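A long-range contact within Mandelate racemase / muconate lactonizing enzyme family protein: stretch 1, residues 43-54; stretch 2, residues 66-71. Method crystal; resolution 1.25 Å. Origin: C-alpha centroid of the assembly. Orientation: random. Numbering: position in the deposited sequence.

Stretch 1 (43-54) TYVHEYIAPRVI
Stretch 2 (66-71) QDLVGY

Residues 43-53 continue a helix that widens into a pi-type turn at 45-49, where Ala50 N bonds to Val45 O at 2.9 Å, and kinks at Pro51, whose N makes no bond to the preceding turn. Stretch 2 enters in helical conformation from earlier in the chain; Leu68 has phi/psi -99/-6, and Val69 (-61/128) and Gly70 (-84/152) are extended. In register, Ile49 and Leu68 lie nearest, their CA atoms 7.1 Å apart.

Leu68 is the knob, with 105 Å² of the 257 Å² buried over both sides. Its CA-to-CB bond points sideways, but with chi1 m and chi2 t its methyls come nearer the first helix: CD1 lies 4.0 Å from Ile49 CG2, and CD2 lies 4.2 Å from Val53 CG1 and 4.1 Å from Arg52 CD. Ile49 and Val53, both chi1 m, offer branched, buried surface. Arg52 (m, t, t) lends its aliphatic part while its NH1 donates to Tyr48 O at 3.0 Å.

No direct hydrogen bond crosses; water does the polar work. The CA-to-CB bonds of Tyr44 and Tyr48 point toward stretch 2, both with chi1 t (chi2 82° and -89°). Tyrosine is long enough to carry a hydroxyl to the waters, while Tyr48 CE1 still lies 4.5 Å from Leu68 CD2. Water 1 donates to Tyr44 OH and Leu68 O, each at 2.8 Å. Water 2 accepts from Tyr48 OH at 2.5 Å and donates to Asp67 O (2.7 Å) and Val69 O (2.8 Å). Water 3 donates to Tyr48 OH at 2.7 Å and accepts from Tyr71 N at 2.9 Å.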

# COMPACT_ATOMS: atom_id res chain seq x y z
N THR A 43 -37.26 -0.61 -26.88
CA THR A 43 -36.64 -0.87 -28.18
C THR A 43 -35.56 -1.95 -28.03
O THR A 43 -35.45 -2.86 -28.85
CB THR A 43 -36.04 0.40 -28.78
OG1 THR A 43 -37.08 1.36 -28.99
CG2 THR A 43 -35.37 0.10 -30.12
N TYR A 44 -34.77 -1.83 -26.97
CA TYR A 44 -33.70 -2.79 -26.70
C TYR A 44 -34.24 -4.21 -26.45
O TYR A 44 -33.67 -5.19 -26.94
CB TYR A 44 -32.87 -2.32 -25.50
CG TYR A 44 -31.94 -3.38 -24.95
CD1 TYR A 44 -30.70 -3.62 -25.55
CD2 TYR A 44 -32.30 -4.17 -23.87
CE1 TYR A 44 -29.86 -4.59 -25.06
CE2 TYR A 44 -31.46 -5.15 -23.38
CZ TYR A 44 -30.23 -5.36 -23.98
OH TYR A 44 -29.36 -6.31 -23.50
N VAL A 45 -35.32 -4.32 -25.70
CA VAL A 45 -35.90 -5.63 -25.43
C VAL A 45 -36.22 -6.36 -26.73
O VAL A 45 -35.91 -7.54 -26.87
CB VAL A 45 -37.15 -5.51 -24.53
CG1 VAL A 45 -37.89 -6.82 -24.45
CG2 VAL A 45 -36.76 -5.03 -23.14
N HIS A 46 -36.80 -5.64 -27.69
CA HIS A 46 -37.15 -6.26 -28.96
C HIS A 46 -35.98 -6.37 -29.94
O HIS A 46 -35.90 -7.33 -30.69
CB HIS A 46 -38.35 -5.54 -29.58
CG HIS A 46 -39.57 -5.61 -28.72
ND1 HIS A 46 -40.34 -6.75 -28.62
CD2 HIS A 46 -40.11 -4.70 -27.88
CE1 HIS A 46 -41.32 -6.53 -27.76
NE2 HIS A 46 -41.20 -5.30 -27.30
N GLU A 47 -35.06 -5.40 -29.91
CA GLU A 47 -33.93 -5.40 -30.84
C GLU A 47 -32.88 -6.45 -30.46
O GLU A 47 -32.32 -7.12 -31.33
CB GLU A 47 -33.27 -4.01 -30.91
CG GLU A 47 -32.09 -3.90 -31.91
CD GLU A 47 -31.44 -2.51 -31.99
OE1 GLU A 47 -31.32 -1.85 -30.94
OE2 GLU A 47 -31.02 -2.09 -33.09
N TYR A 48 -32.63 -6.59 -29.16
CA TYR A 48 -31.50 -7.36 -28.65
C TYR A 48 -31.90 -8.61 -27.87
O TYR A 48 -31.38 -9.70 -28.14
CB TYR A 48 -30.62 -6.46 -27.76
CG TYR A 48 -29.27 -7.07 -27.44
CD1 TYR A 48 -29.09 -7.89 -26.33
CD2 TYR A 48 -28.18 -6.82 -28.26
CE1 TYR A 48 -27.85 -8.45 -26.05
CE2 TYR A 48 -26.95 -7.37 -27.99
CZ TYR A 48 -26.79 -8.18 -26.89
OH TYR A 48 -25.54 -8.72 -26.64
N ILE A 49 -32.80 -8.47 -26.91
CA ILE A 49 -33.16 -9.62 -26.08
C ILE A 49 -33.96 -10.66 -26.87
O ILE A 49 -33.62 -11.84 -26.86
CB ILE A 49 -33.91 -9.23 -24.78
CG1 ILE A 49 -33.07 -8.27 -23.94
CG2 ILE A 49 -34.26 -10.47 -23.98
CD1 ILE A 49 -33.68 -7.94 -22.59
N ALA A 50 -35.01 -10.21 -27.55
CA ALA A 50 -35.90 -11.13 -28.26
C ALA A 50 -35.21 -12.15 -29.18
O ALA A 50 -35.45 -13.34 -29.04
CB ALA A 50 -36.98 -10.36 -29.00
N PRO A 51 -34.33 -11.69 -30.09
CA PRO A 51 -33.72 -12.71 -30.97
C PRO A 51 -32.83 -13.69 -30.21
O PRO A 51 -32.58 -14.79 -30.72
CB PRO A 51 -32.90 -11.88 -31.97
CG PRO A 51 -32.69 -10.56 -31.31
CD PRO A 51 -33.91 -10.33 -30.47
N ARG A 52 -32.36 -13.32 -29.02
CA ARG A 52 -31.50 -14.19 -28.24
C ARG A 52 -32.25 -15.14 -27.31
O ARG A 52 -31.66 -16.12 -26.83
CB ARG A 52 -30.51 -13.37 -27.42
CG ARG A 52 -29.44 -12.74 -28.28
CD ARG A 52 -28.62 -11.72 -27.52
NE ARG A 52 -27.52 -11.23 -28.34
CZ ARG A 52 -27.65 -10.36 -29.34
NH1 ARG A 52 -28.84 -9.86 -29.64
NH2 ARG A 52 -26.58 -9.99 -30.04
N VAL A 53 -33.52 -14.87 -27.04
CA VAL A 53 -34.21 -15.68 -26.02
C VAL A 53 -35.46 -16.42 -26.49
O VAL A 53 -35.88 -17.36 -25.83
CB VAL A 53 -34.55 -14.86 -24.75
CG1 VAL A 53 -33.31 -14.16 -24.22
CG2 VAL A 53 -35.67 -13.87 -25.03
N ILE A 54 -36.06 -16.02 -27.61
CA ILE A 54 -37.19 -16.79 -28.12
C ILE A 54 -36.71 -18.20 -28.43
O ILE A 54 -35.70 -18.38 -29.12
CB ILE A 54 -37.81 -16.17 -29.39
CG1 ILE A 54 -38.33 -14.76 -29.11
CG2 ILE A 54 -38.92 -17.06 -29.96
CD1 ILE A 54 -39.45 -14.72 -28.11
N GLN A 66 -26.01 -14.52 -18.19
CA GLN A 66 -24.70 -14.48 -18.83
C GLN A 66 -24.83 -14.17 -20.31
O GLN A 66 -24.07 -13.35 -20.86
CB GLN A 66 -24.03 -15.84 -18.63
CG GLN A 66 -22.55 -15.93 -19.02
CD GLN A 66 -22.02 -17.34 -18.80
OE1 GLN A 66 -22.78 -18.25 -18.43
NE2 GLN A 66 -20.73 -17.54 -19.03
N ASP A 67 -25.80 -14.79 -20.97
CA ASP A 67 -25.97 -14.65 -22.42
C ASP A 67 -26.40 -13.25 -22.85
O ASP A 67 -26.26 -12.89 -24.03
CB ASP A 67 -26.96 -15.69 -22.96
CG ASP A 67 -26.38 -17.09 -22.99
OD1 ASP A 67 -25.16 -17.24 -22.88
OD2 ASP A 67 -27.18 -18.05 -23.14
N LEU A 68 -26.94 -12.45 -21.92
CA LEU A 68 -27.39 -11.10 -22.25
C LEU A 68 -26.39 -10.01 -21.89
O LEU A 68 -26.62 -8.84 -22.20
CB LEU A 68 -28.76 -10.81 -21.63
CG LEU A 68 -29.91 -11.67 -22.17
CD1 LEU A 68 -31.20 -11.29 -21.46
CD2 LEU A 68 -30.06 -11.50 -23.68
N VAL A 69 -25.29 -10.36 -21.23
CA VAL A 69 -24.25 -9.37 -20.95
C VAL A 69 -23.70 -8.82 -22.27
O VAL A 69 -23.32 -9.59 -23.15
CB VAL A 69 -23.11 -9.95 -20.11
CG1 VAL A 69 -21.99 -8.93 -19.97
CG2 VAL A 69 -23.61 -10.37 -18.71
N GLY A 70 -23.68 -7.51 -22.41
CA GLY A 70 -23.27 -6.90 -23.66
C GLY A 70 -21.78 -6.75 -23.81
O GLY A 70 -21.05 -6.63 -22.83
N TYR A 71 -21.31 -6.75 -25.05
CA TYR A 71 -19.95 -6.36 -25.35
C TYR A 71 -19.71 -4.91 -24.91
O TYR A 71 -18.63 -4.56 -24.43
CB TYR A 71 -19.70 -6.51 -26.86
CG TYR A 71 -18.31 -6.15 -27.27
CD1 TYR A 71 -17.24 -6.96 -26.93
CD2 TYR A 71 -18.06 -5.00 -28.01
CE1 TYR A 71 -15.95 -6.64 -27.32
CE2 TYR A 71 -16.78 -4.67 -28.41
CZ TYR A 71 -15.73 -5.49 -28.05
OH TYR A 71 -14.45 -5.18 -28.43
O HOH W 1 -26.57 -6.25 -23.35
O HOH W 2 -25.07 -10.64 -25.04
O HOH W 3 -23.09 -7.69 -27.19